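Local coordinates for uncharacterized protein (Thermotoga maritima, PDB 1VMJ) that is of unknown function but belongs to the YjbQ (UPF0047) family and has been put forward as a possible thiamin phosphate synthase, at residues Ala55-Ser61 with Ala103-Arg107; Phe22-Arg27 with Glu135-Pro141; Ile46-Leu52 with Val115-Arg121. All coordinates share one frame; numbering follows the deposited sequence. Where two conformers were deposited one is given.

Interaction 1. Residues Ala55-Ser61 with Ala103-Arg107; sequences AMHITAS and AHLKR. With NA (sodium ion), chain B; SO4 (sulfate ion), chain C.
Thr59 lays its methyl group over the His104 ring, where helix 101-110 meets the loop before strand 60-65 at the sodium and sulfate site of this YjbQ-family fold. Thr59 CG2 stands 3.5 Å from the His104 ring centroid and 12° off its normal, a CH-pi contact. A chi1 of 52° sets Thr59 OG1 between the backbone N and the carbonyl carbon, where it hydrogen-bonds sulfate O4; His57 ND1 and Ile58 N also grip the ion. The sulfate probably came from the crystallisation liquor, but these donors are consistent with an anion pocket. One helical turn on, Arg107 folds back along the loop: its NH1 donates to Ala60 O at 2.8 Å (158°), with the oxygen in the guanidinium plane. Ile58 CA sits over one face of that guanidinium, off its centre, and a water hydrogen-bonded to Arg107 NH2 at 2.9 Å also reaches Ala55 O. Farther out, the second subunit fixes both helix residues, Asn65 holding His104 ND1 and Ile64 O holding Arg107 NH2. His104 thus presents NE2 to the sodium at 2.1 Å, alongside His93, Asn100 and three waters. One water lies 2.2 Å from the sodium and donates to sulfate O2 at 2.9 Å.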
loop_
_atom_site.group_PDB
_atom_site.type_symbol
_atom_site.label_atom_id
_atom_site.label_comp_id
_atom_site.label_asym_id
_atom_site.label_seq_id
_atom_site.Cartn_x
_atom_site.Cartn_y
_atom_site.Cartn_z
ATOM N N ALA A 55 7.259 -1.765 -8.168
ATOM C CA ALA A 55 8.499 -2.516 -8.247
ATOM C C ALA A 55 8.154 -3.926 -8.718
ATOM O O ALA A 55 7.278 -4.564 -8.148
ATOM C CB ALA A 55 9.151 -2.544 -6.910
ATOM N N MET A 56 8.866 -4.408 -9.734
ATOM C CA MET A 56 8.666 -5.762 -10.245
ATOM C C MET A 56 9.512 -6.767 -9.488
ATOM O O MET A 56 9.384 -7.966 -9.694
ATOM C CB MET A 56 8.996 -5.824 -11.721
ATOM C CG MET A 56 8.155 -4.888 -12.534
ATOM S SD MET A 56 8.339 -5.103 -14.322
ATOM C CE MET A 56 7.255 -6.477 -14.657
ATOM N N HIS A 57 10.374 -6.267 -8.621
ATOM C CA HIS A 57 11.234 -7.095 -7.767
ATOM C C HIS A 57 10.769 -6.964 -6.343
ATOM O O HIS A 57 10.232 -5.939 -5.932
ATOM C CB HIS A 57 12.688 -6.671 -7.962
ATOM C CG HIS A 57 13.174 -6.961 -9.338
ATOM N ND1 HIS A 57 13.917 -8.075 -9.660
ATOM C CD2 HIS A 57 12.946 -6.304 -10.495
ATOM C CE1 HIS A 57 14.120 -8.084 -10.973
ATOM N NE2 HIS A 57 13.540 -7.021 -11.497
ATOM N N ILE A 58 10.970 -8.028 -5.581
ATOM C CA ILE A 58 10.378 -8.162 -4.254
ATOM C C ILE A 58 11.297 -7.660 -3.143
ATOM O O ILE A 58 11.013 -7.868 -1.952
ATOM C CB ILE A 58 9.886 -9.626 -4.028
ATOM C CG1 ILE A 58 11.045 -10.611 -4.185
ATOM C CG2 ILE A 58 8.752 -9.966 -5.001
ATOM C CD1 ILE A 58 10.695 -12.043 -3.863
ATOM N N THR A 59 12.367 -6.976 -3.555
ATOM C CA THR A 59 13.341 -6.346 -2.684
ATOM C C THR A 59 13.489 -4.851 -2.971
ATOM O O THR A 59 14.510 -4.238 -2.630
ATOM C CB THR A 59 14.703 -7.004 -2.858
ATOM O OG1 THR A 59 15.034 -7.035 -4.245
ATOM C CG2 THR A 59 14.668 -8.405 -2.309
ATOM N N ALA A 60 12.461 -4.271 -3.581
ATOM C CA ALA A 60 12.453 -2.863 -3.896
ATOM C C ALA A 60 11.040 -2.319 -3.839
ATOM O O ALA A 60 10.052 -3.054 -3.765
ATOM C CB ALA A 60 13.059 -2.644 -5.249
ATOM N N SER A 61 10.951 -0.994 -3.814
ATOM C CA SER A 61 9.688 -0.279 -3.611
ATOM C C SER A 61 9.462 0.792 -4.634
ATOM O O SER A 61 10.408 1.327 -5.187
ATOM C CB SER A 61 9.694 0.424 -2.244
ATOM O OG SER A 61 9.711 -0.522 -1.197
ATOM N N ALA A 103 16.047 -6.670 2.723
ATOM C CA ALA A 103 15.501 -5.874 1.630
ATOM C C ALA A 103 14.027 -6.209 1.391
ATOM O O ALA A 103 13.240 -5.336 1.019
ATOM C CB ALA A 103 16.309 -6.060 0.355
ATOM N N HIS A 104 13.652 -7.464 1.615
ATOM C CA HIS A 104 12.253 -7.879 1.470
ATOM C C HIS A 104 11.410 -7.206 2.543
ATOM O O HIS A 104 10.265 -6.816 2.300
ATOM C CB HIS A 104 12.117 -9.378 1.636
ATOM C CG HIS A 104 12.838 -10.176 0.603
ATOM N ND1 HIS A 104 12.221 -10.668 -0.527
ATOM C CD2 HIS A 104 14.117 -10.611 0.554
ATOM C CE1 HIS A 104 13.097 -11.350 -1.239
ATOM N NE2 HIS A 104 14.251 -11.334 -0.608
ATOM N N LEU A 105 11.983 -7.073 3.735
ATOM C CA LEU A 105 11.322 -6.386 4.858
ATOM C C LEU A 105 11.238 -4.865 4.665
ATOM O O LEU A 105 10.174 -4.282 4.841
ATOM C CB LEU A 105 12.012 -6.742 6.205
ATOM C CG LEU A 105 12.164 -8.232 6.480
ATOM C CD1 LEU A 105 12.788 -8.431 7.846
ATOM C CD2 LEU A 105 10.900 -9.012 6.335
ATOM N N LYS A 106 12.347 -4.241 4.291
ATOM C CA LYS A 106 12.381 -2.807 4.039
ATOM C C LYS A 106 11.360 -2.418 2.969
ATOM O O LYS A 106 10.641 -1.430 3.101
ATOM C CB LYS A 106 13.794 -2.353 3.642
ATOM C CG LYS A 106 14.824 -2.337 4.739
ATOM C CD LYS A 106 16.127 -1.749 4.211
ATOM C CE LYS A 106 17.131 -1.439 5.315
ATOM N NZ LYS A 106 17.627 -2.666 5.944
ATOM N N ARG A 107 11.285 -3.204 1.892
ATOM C CA ARG A 107 10.347 -2.861 0.811
ATOM C C ARG A 107 8.928 -2.959 1.321
ATOM O O ARG A 107 8.067 -2.195 0.872
ATOM C CB ARG A 107 10.588 -3.710 -0.447
ATOM C CG ARG A 107 9.640 -4.892 -0.712
ATOM C CD ARG A 107 8.277 -4.486 -1.192
ATOM N NE ARG A 107 7.504 -5.580 -1.787
ATOM C CZ ARG A 107 7.498 -5.883 -3.070
ATOM N NH1 ARG A 107 8.208 -5.199 -3.948
ATOM N NH2 ARG A 107 6.749 -6.881 -3.507
HETATM NA NA NA B . 15.550 -12.758 -1.469
HETATM S S SO4 C . 14.069 -10.035 -6.646
HETATM O O1 SO4 C . 14.921 -10.092 -7.818
HETATM O O2 SO4 C . 14.166 -11.243 -5.849
HETATM O O3 SO4 C . 12.654 -9.913 -7.052
HETATM O O4 SO4 C . 14.466 -8.868 -5.911
HETATM O O HOH W 1 6.883 -6.688 -6.369
HETATM O O HOH W 2 17.021 -13.931 -2.304
HETATM O O HOH W 3 14.038 -13.883 -2.686
HETATM O O HOH W 4 15.605 -11.801 -3.439
#

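Interaction 2. Residues Phe22-Arg27 with Glu135-Pro141; sequences FHTKRR and EFDGMRP. With SO4 (sulfate ion), chain C.
Gly138 and Met139 meet Thr24 and Arg27 through two hydrogen bonds: Gly138 N to Arg27 O at 2.8 Å, and Met139 N to Thr24 OG1 at 3.1 Å. Thr24 OG1 donates to Arg26 O at 2.7 Å, so one hydroxyl ties its own turn to the facing loop. A water accepts from Thr24 N and donates to Glu135 OE1 and Arg140 O, bridging the segments; Glu135 OE2 is salt-bridged to Lys142. Because Gly138 has no CB, which would collide with Thr24 OG1, its backbone can come this close. Replacing Thr24 by valine would probably leave Met139 N without its acceptor and free the turn at Arg26 O. Both loops cross between the two antiparallel sheets, 22-27 from strand 14-22 to 29-32 and 135-141 from strand 130-135 to 142-150. Van der Waals contacts dominate around His23 and Met139. At chi1 -171° the His23 ring extends away from its backbone N, and one face meets the Met139-Arg140 peptide, Met139 C lying 3.5 Å above the ring plane, while Met139 CG rests on Lys25 O at 3.3 Å. Charge acts mostly along 135-141: Arg140 NH2 forms a salt bridge with Asp137 OD2 at 2.9 Å, and NH1 and NH2 grip sulfate O1 and O4. Asp137 OD1 is 4.3 Å from Arg27 NH1 but well out of the guanidinium plane; NH1 is paired with Asp99 and NH2 with Asp102.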
loop_
_atom_site.group_PDB
_atom_site.type_symbol
_atom_site.label_atom_id
_atom_site.label_comp_id
_atom_site.label_asym_id
_atom_site.label_seq_id
_atom_site.Cartn_x
_atom_site.Cartn_y
_atom_site.Cartn_z
ATOM N N PHE A 22 16.593 0.001 -13.697
ATOM C CA PHE A 22 17.569 0.627 -12.799
ATOM C C PHE A 22 18.692 -0.354 -12.532
ATOM O O PHE A 22 18.512 -1.561 -12.555
ATOM C CB PHE A 22 16.894 1.069 -11.491
ATOM C CG PHE A 22 15.751 1.970 -11.724
ATOM C CD1 PHE A 22 15.952 3.329 -11.887
ATOM C CD2 PHE A 22 14.475 1.450 -11.926
ATOM C CE1 PHE A 22 14.903 4.167 -12.179
ATOM C CE2 PHE A 22 13.428 2.277 -12.210
ATOM C CZ PHE A 22 13.628 3.628 -12.335
ATOM N N HIS A 23 19.885 0.190 -12.334
ATOM C CA HIS A 23 21.032 -0.591 -11.904
ATOM C C HIS A 23 21.810 0.325 -10.980
ATOM O O HIS A 23 22.618 1.141 -11.434
ATOM C CB HIS A 23 21.891 -1.020 -13.095
ATOM C CG HIS A 23 22.975 -2.005 -12.755
ATOM N ND1 HIS A 23 24.118 -1.657 -12.068
ATOM C CD2 HIS A 23 23.068 -3.337 -12.983
ATOM C CE1 HIS A 23 24.877 -2.727 -11.909
ATOM N NE2 HIS A 23 24.266 -3.760 -12.459
ATOM N N THR A 24 21.540 0.258 -9.680
ATOM C CA THR A 24 22.101 1.228 -8.775
ATOM C C THR A 24 23.566 0.918 -8.464
ATOM O O THR A 24 23.986 -0.234 -8.449
ATOM C CB THR A 24 21.300 1.284 -7.481
ATOM O OG1 THR A 24 21.368 0.011 -6.825
ATOM C CG2 THR A 24 19.849 1.622 -7.792
ATOM N N LYS A 25 24.320 1.974 -8.174
ATOM C CA LYS A 25 25.731 1.845 -7.842
ATOM C C LYS A 25 25.922 1.128 -6.501
ATOM O O LYS A 25 26.885 0.370 -6.314
ATOM C CB LYS A 25 26.371 3.232 -7.787
ATOM C CG LYS A 25 27.836 3.223 -7.359
ATOM C CD LYS A 25 28.477 4.598 -7.499
ATOM C CE LYS A 25 29.860 4.618 -6.858
ATOM N NZ LYS A 25 30.717 5.707 -7.410
ATOM N N ARG A 26 25.005 1.375 -5.574
ATOM C CA ARG A 26 25.109 0.816 -4.234
ATOM C C ARG A 26 23.907 -0.062 -3.908
ATOM O O ARG A 26 22.929 -0.129 -4.638
ATOM C CB ARG A 26 25.216 1.949 -3.221
ATOM C CG ARG A 26 26.315 2.975 -3.566
ATOM C CD ARG A 26 26.533 4.021 -2.474
ATOM N NE ARG A 26 27.731 4.839 -2.717
ATOM C CZ ARG A 26 27.794 5.916 -3.511
ATOM N NH1 ARG A 26 26.726 6.342 -4.178
ATOM N NH2 ARG A 26 28.943 6.574 -3.645
ATOM N N ARG A 27 23.978 -0.723 -2.771
ATOM C CA ARG A 27 22.934 -1.647 -2.346
ATOM C C ARG A 27 21.566 -0.973 -2.185
ATOM O O ARG A 27 20.532 -1.546 -2.570
ATOM C CB ARG A 27 23.331 -2.293 -1.008
ATOM C CG ARG A 27 22.416 -3.399 -0.546
ATOM C CD ARG A 27 22.846 -3.884 0.805
ATOM N NE ARG A 27 21.909 -4.839 1.386
ATOM C CZ ARG A 27 22.065 -6.152 1.349
ATOM N NH1 ARG A 27 23.119 -6.689 0.752
ATOM N NH2 ARG A 27 21.163 -6.942 1.929
ATOM N N GLU A 135 15.369 1.361 -3.911
ATOM C CA GLU A 135 16.167 0.169 -4.090
ATOM C C GLU A 135 16.733 -0.296 -2.756
ATOM O O GLU A 135 17.404 0.478 -2.093
ATOM C CB GLU A 135 17.335 0.470 -5.050
ATOM C CG GLU A 135 18.215 -0.739 -5.340
ATOM C CD GLU A 135 17.422 -1.857 -5.955
ATOM O OE1 GLU A 135 17.234 -1.841 -7.200
ATOM O OE2 GLU A 135 16.977 -2.733 -5.187
ATOM N N PHE A 136 16.473 -1.549 -2.369
ATOM C CA PHE A 136 17.036 -2.103 -1.145
ATOM C C PHE A 136 18.015 -3.255 -1.362
ATOM O O PHE A 136 18.612 -3.738 -0.414
ATOM C CB PHE A 136 15.909 -2.474 -0.174
ATOM C CG PHE A 136 15.021 -1.306 0.137
ATOM C CD1 PHE A 136 15.555 -0.192 0.743
ATOM C CD2 PHE A 136 13.688 -1.281 -0.228
ATOM C CE1 PHE A 136 14.773 0.915 1.000
ATOM C CE2 PHE A 136 12.913 -0.179 0.035
ATOM C CZ PHE A 136 13.481 0.922 0.648
ATOM N N ASP A 137 18.141 -3.708 -2.611
ATOM C CA ASP A 137 19.111 -4.758 -2.955
ATOM C C ASP A 137 19.557 -4.582 -4.410
ATOM O O ASP A 137 19.236 -5.380 -5.295
ATOM C CB ASP A 137 18.514 -6.153 -2.716
ATOM C CG ASP A 137 19.498 -7.279 -3.059
ATOM O OD1 ASP A 137 20.723 -7.098 -2.808
ATOM O OD2 ASP A 137 19.053 -8.326 -3.599
ATOM N N GLY A 138 20.301 -3.508 -4.614
ATOM C CA GLY A 138 20.656 -3.046 -5.955
ATOM C C GLY A 138 21.949 -3.613 -6.509
ATOM O O GLY A 138 22.316 -4.731 -6.202
ATOM N N MET A 139 22.614 -2.830 -7.359
ATOM C CA MET A 139 23.818 -3.281 -8.072
ATOM C C MET A 139 23.534 -4.442 -9.015
ATOM O O MET A 139 24.410 -5.261 -9.289
ATOM C CB MET A 139 24.956 -3.625 -7.105
ATOM C CG MET A 139 25.230 -2.498 -6.158
ATOM S SD MET A 139 26.595 -2.781 -5.005
ATOM C CE MET A 139 26.079 -4.239 -4.144
ATOM N N ARG A 140 22.309 -4.490 -9.533
ATOM C CA ARG A 140 21.915 -5.460 -10.545
ATOM C C ARG A 140 20.710 -4.858 -11.246
ATOM O O ARG A 140 20.035 -4.008 -10.669
ATOM C CB ARG A 140 21.582 -6.803 -9.919
ATOM C CG ARG A 140 20.486 -6.769 -8.877
ATOM C CD ARG A 140 20.303 -8.142 -8.256
ATOM N NE ARG A 140 19.419 -8.159 -7.093
ATOM C CZ ARG A 140 18.139 -8.507 -7.106
ATOM N NH1 ARG A 140 17.545 -8.875 -8.228
ATOM N NH2 ARG A 140 17.439 -8.476 -5.988
ATOM N N PRO A 141 20.428 -5.295 -12.491
ATOM C CA PRO A 141 19.340 -4.681 -13.247
ATOM C C PRO A 141 17.973 -5.065 -12.697
ATOM O O PRO A 141 17.645 -6.250 -12.577
ATOM C CB PRO A 141 19.529 -5.248 -14.662
ATOM C CG PRO A 141 20.169 -6.582 -14.430
ATOM C CD PRO A 141 21.095 -6.362 -13.266
HETATM S S SO4 C . 14.069 -10.035 -6.646
HETATM O O1 SO4 C . 14.921 -10.092 -7.818
HETATM O O2 SO4 C . 14.166 -11.243 -5.849
HETATM O O3 SO4 C . 12.654 -9.913 -7.052
HETATM O O4 SO4 C . 14.466 -8.868 -5.911
HETATM O O HOH W 5 19.521 -1.793 -9.020
HETATM O O HOH W 6 19.424 -3.578 2.175
#

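Interaction 3. Residues Ile46-Leu52 with Val115-Arg121; sequences IKEGLLL and VIAITDR
Gly49-Leu52 and Val115-Thr119 are neighbouring antiparallel strands inside the five-stranded sheet, and the contact continues into the turns at their outer ends. The axes come within 4.5 Å at an angle of 146°, so the pair is clearly twisted. Gly49 with Ile118 and Leu51 with Ile116 are hydrogen-bonded pairs, each joined by two N-H to O bonds; Leu50 with Ala117 and Leu52 with Val115 are the non-hydrogen-bonded pairs between and beyond them.

Ile118 covers the bare backbone of Gly49. Its CG2, anti to the backbone N, leans on Lys47 O at 3.7 Å, while Ile118 CD1, at the end of the CG1 branch, reaches Leu51 CB at 4.0 Å. Leu51 and Ile116 lie side by side, with Leu51 CD2 touching Ile116 CD1 at 4.2 Å. On the other face, the Leu52 and Val115 side chains cross, with Leu52 CD1 4.0 Å from Val115 CG2.

Past the strands, Arg121 N meets a lone pair of Lys47 O almost straight (2.9 Å, 178°), and Asp120 N hydrogen-bonds Glu48 OE2 at 2.9 Å from above the carboxylate plane; in the conformer given, Lys47 NZ also forms a salt bridge with that oxygen. Glu48 OE1 instead forms a salt bridge with Lys147 of the third subunit. A water spans Ile46 O and Arg121 NE.

Lys47 and Glu48 both face Glu151 in a classic beta bulge, beside strand 142-150, which flanks 49-55 on the side away from 113-119. Helix 34-44 packs against Leu51 and Ile118 through Val41, whereas the face of Leu50, Leu52, Val115 and Ala117 meets the second and third subunits.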
loop_
_atom_site.group_PDB
_atom_site.type_symbol
_atom_site.label_atom_id
_atom_site.label_comp_id
_atom_site.label_asym_id
_atom_site.label_seq_id
_atom_site.Cartn_x
_atom_site.Cartn_y
_atom_site.Cartn_z
ATOM N N ILE A 46 -3.548 9.395 -22.609
ATOM C CA ILE A 46 -4.697 9.197 -21.746
ATOM C C ILE A 46 -5.036 10.493 -21.018
ATOM O O ILE A 46 -4.167 11.119 -20.425
ATOM C CB ILE A 46 -4.445 8.034 -20.771
ATOM C CG1 ILE A 46 -4.409 6.729 -21.576
ATOM C CG2 ILE A 46 -5.502 7.989 -19.636
ATOM C CD1 ILE A 46 -3.839 5.534 -20.855
ATOM N N LYS A 47 -6.308 10.896 -21.070
ATOM C CA LYS A 47 -6.743 12.129 -20.439
ATOM C C LYS A 47 -7.199 11.892 -19.003
ATOM O O LYS A 47 -6.875 12.679 -18.122
ATOM C CB LYS A 47 -7.867 12.801 -21.223
ATOM C CG LYS A 47 -8.274 14.109 -20.563
ATOM C CD LYS A 47 -9.190 14.944 -21.404
ATOM C CE LYS A 47 -9.866 15.980 -20.545
ATOM N NZ LYS A 47 -10.775 15.293 -19.621
ATOM N N GLU A 48 -7.976 10.826 -18.790
ATOM C CA GLU A 48 -8.543 10.490 -17.473
ATOM C C GLU A 48 -8.326 9.010 -17.227
ATOM O O GLU A 48 -8.634 8.181 -18.083
ATOM C CB GLU A 48 -10.036 10.765 -17.478
ATOM C CG GLU A 48 -10.406 12.185 -17.910
ATOM C CD GLU A 48 -9.950 13.247 -16.926
ATOM O OE1 GLU A 48 -9.795 12.920 -15.735
ATOM O OE2 GLU A 48 -9.747 14.432 -17.342
ATOM N N GLY A 49 -7.789 8.667 -16.068
ATOM C CA GLY A 49 -7.504 7.274 -15.818
ATOM C C GLY A 49 -6.810 7.037 -14.499
ATOM O O GLY A 49 -6.836 7.888 -13.620
ATOM N N LEU A 50 -6.212 5.856 -14.372
ATOM C CA LEU A 50 -5.417 5.474 -13.217
ATOM C C LEU A 50 -4.097 4.945 -13.721
ATOM O O LEU A 50 -4.064 4.179 -14.687
ATOM C CB LEU A 50 -6.091 4.392 -12.386
ATOM C CG LEU A 50 -7.391 4.738 -11.668
ATOM C CD1 LEU A 50 -7.946 3.514 -10.959
ATOM C CD2 LEU A 50 -7.158 5.831 -10.668
ATOM N N LEU A 51 -3.031 5.334 -13.032
ATOM C CA LEU A 51 -1.681 4.874 -13.281
ATOM C C LEU A 51 -1.229 4.030 -12.092
ATOM O O LEU A 51 -1.324 4.438 -10.947
ATOM C CB LEU A 51 -0.735 6.055 -13.468
ATOM C CG LEU A 51 0.760 5.766 -13.620
ATOM C CD1 LEU A 51 1.408 6.888 -14.417
ATOM C CD2 LEU A 51 1.482 5.591 -12.303
ATOM N N LEU A 52 -0.728 2.843 -12.383
ATOM C CA LEU A 52 -0.041 1.996 -11.431
ATOM C C LEU A 52 1.440 2.059 -11.741
ATOM O O LEU A 52 1.848 1.929 -12.872
ATOM C CB LEU A 52 -0.524 0.567 -11.624
ATOM C CG LEU A 52 0.256 -0.551 -10.934
ATOM C CD1 LEU A 52 0.107 -0.482 -9.445
ATOM C CD2 LEU A 52 -0.125 -1.917 -11.414
ATOM N N VAL A 115 -0.587 4.024 -6.788
ATOM C CA VAL A 115 -1.619 4.207 -7.779
ATOM C C VAL A 115 -1.962 5.689 -7.767
ATOM O O VAL A 115 -2.202 6.268 -6.706
ATOM C CB VAL A 115 -2.866 3.357 -7.481
ATOM C CG1 VAL A 115 -3.936 3.608 -8.531
ATOM C CG2 VAL A 115 -2.484 1.877 -7.427
ATOM N N ILE A 116 -1.926 6.298 -8.943
ATOM C CA ILE A 116 -2.031 7.724 -9.102
ATOM C C ILE A 116 -3.117 8.065 -10.100
ATOM O O ILE A 116 -3.192 7.455 -11.182
ATOM C CB ILE A 116 -0.677 8.317 -9.587
ATOM C CG1 ILE A 116 0.462 7.976 -8.632
ATOM C CG2 ILE A 116 -0.797 9.818 -9.778
ATOM C CD1 ILE A 116 1.772 8.323 -9.155
ATOM N N ALA A 117 -3.967 9.010 -9.744
ATOM C CA ALA A 117 -5.015 9.452 -10.663
ATOM C C ALA A 117 -4.408 10.239 -11.824
ATOM O O ALA A 117 -3.486 11.050 -11.617
ATOM C CB ALA A 117 -6.000 10.339 -9.923
ATOM N N ILE A 118 -4.948 10.009 -13.023
ATOM C CA ILE A 118 -4.663 10.839 -14.187
ATOM C C ILE A 118 -5.889 11.684 -14.441
ATOM O O ILE A 118 -6.989 11.157 -14.644
ATOM C CB ILE A 118 -4.310 9.987 -15.426
ATOM C CG1 ILE A 118 -3.152 9.029 -15.108
ATOM C CG2 ILE A 118 -3.990 10.868 -16.615
ATOM C CD1 ILE A 118 -1.946 9.664 -14.529
ATOM N N THR A 119 -5.684 12.997 -14.458
ATOM C CA THR A 119 -6.745 13.961 -14.632
ATOM C C THR A 119 -6.264 15.009 -15.615
ATOM O O THR A 119 -5.186 15.555 -15.457
ATOM C CB THR A 119 -7.086 14.609 -13.299
ATOM O OG1 THR A 119 -7.559 13.599 -12.400
ATOM C CG2 THR A 119 -8.159 15.631 -13.455
ATOM N N ASP A 120 -7.054 15.275 -16.642
ATOM C CA ASP A 120 -6.682 16.238 -17.681
ATOM C C ASP A 120 -5.231 16.034 -18.190
ATOM O O ASP A 120 -4.428 16.973 -18.270
ATOM C CB ASP A 120 -6.893 17.660 -17.164
ATOM C CG ASP A 120 -6.981 18.676 -18.289
ATOM O OD1 ASP A 120 -7.215 18.282 -19.455
ATOM O OD2 ASP A 120 -6.799 19.874 -18.003
ATOM N N ARG A 121 -4.917 14.783 -18.525
ATOM C CA ARG A 121 -3.623 14.378 -19.075
ATOM C C ARG A 121 -2.418 14.469 -18.130
ATOM O O ARG A 121 -1.275 14.345 -18.577
ATOM C CB ARG A 121 -3.334 15.122 -20.381
ATOM C CG ARG A 121 -4.284 14.774 -21.531
ATOM C CD ARG A 121 -3.648 15.113 -22.860
ATOM N NE ARG A 121 -2.474 14.275 -23.152
ATOM C CZ ARG A 121 -1.479 14.636 -23.972
ATOM N NH1 ARG A 121 -1.497 15.810 -24.626
ATOM N NH2 ARG A 121 -0.456 13.810 -24.158
HETATM O O HOH W 7 -1.811 11.994 -21.865
#

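From the N terminus, the chain first passes 22-27, whose partner 135-141 comes with 107 residues in between, so interaction 2 closes the widest loop. Inside it lies interaction 3, opened at 46-52 and closed at 115-121, and inside that again interaction 1; the three are nested without crossing. Interactions 1 and 2 touch, centres 11 Å apart, Thr59 and Ala103 packing on Phe136, and both reach the same sulfate. Interaction 3 lies across the chain's centre, but strand 49-55 leads into interaction 1 and helix 101-110 leads on to strand 113-119. Interaction 3 thus pairs two neighbouring strands of the five-stranded sheet, while interactions 1 and 2 join its connections to the smaller sheet and helix 101-110.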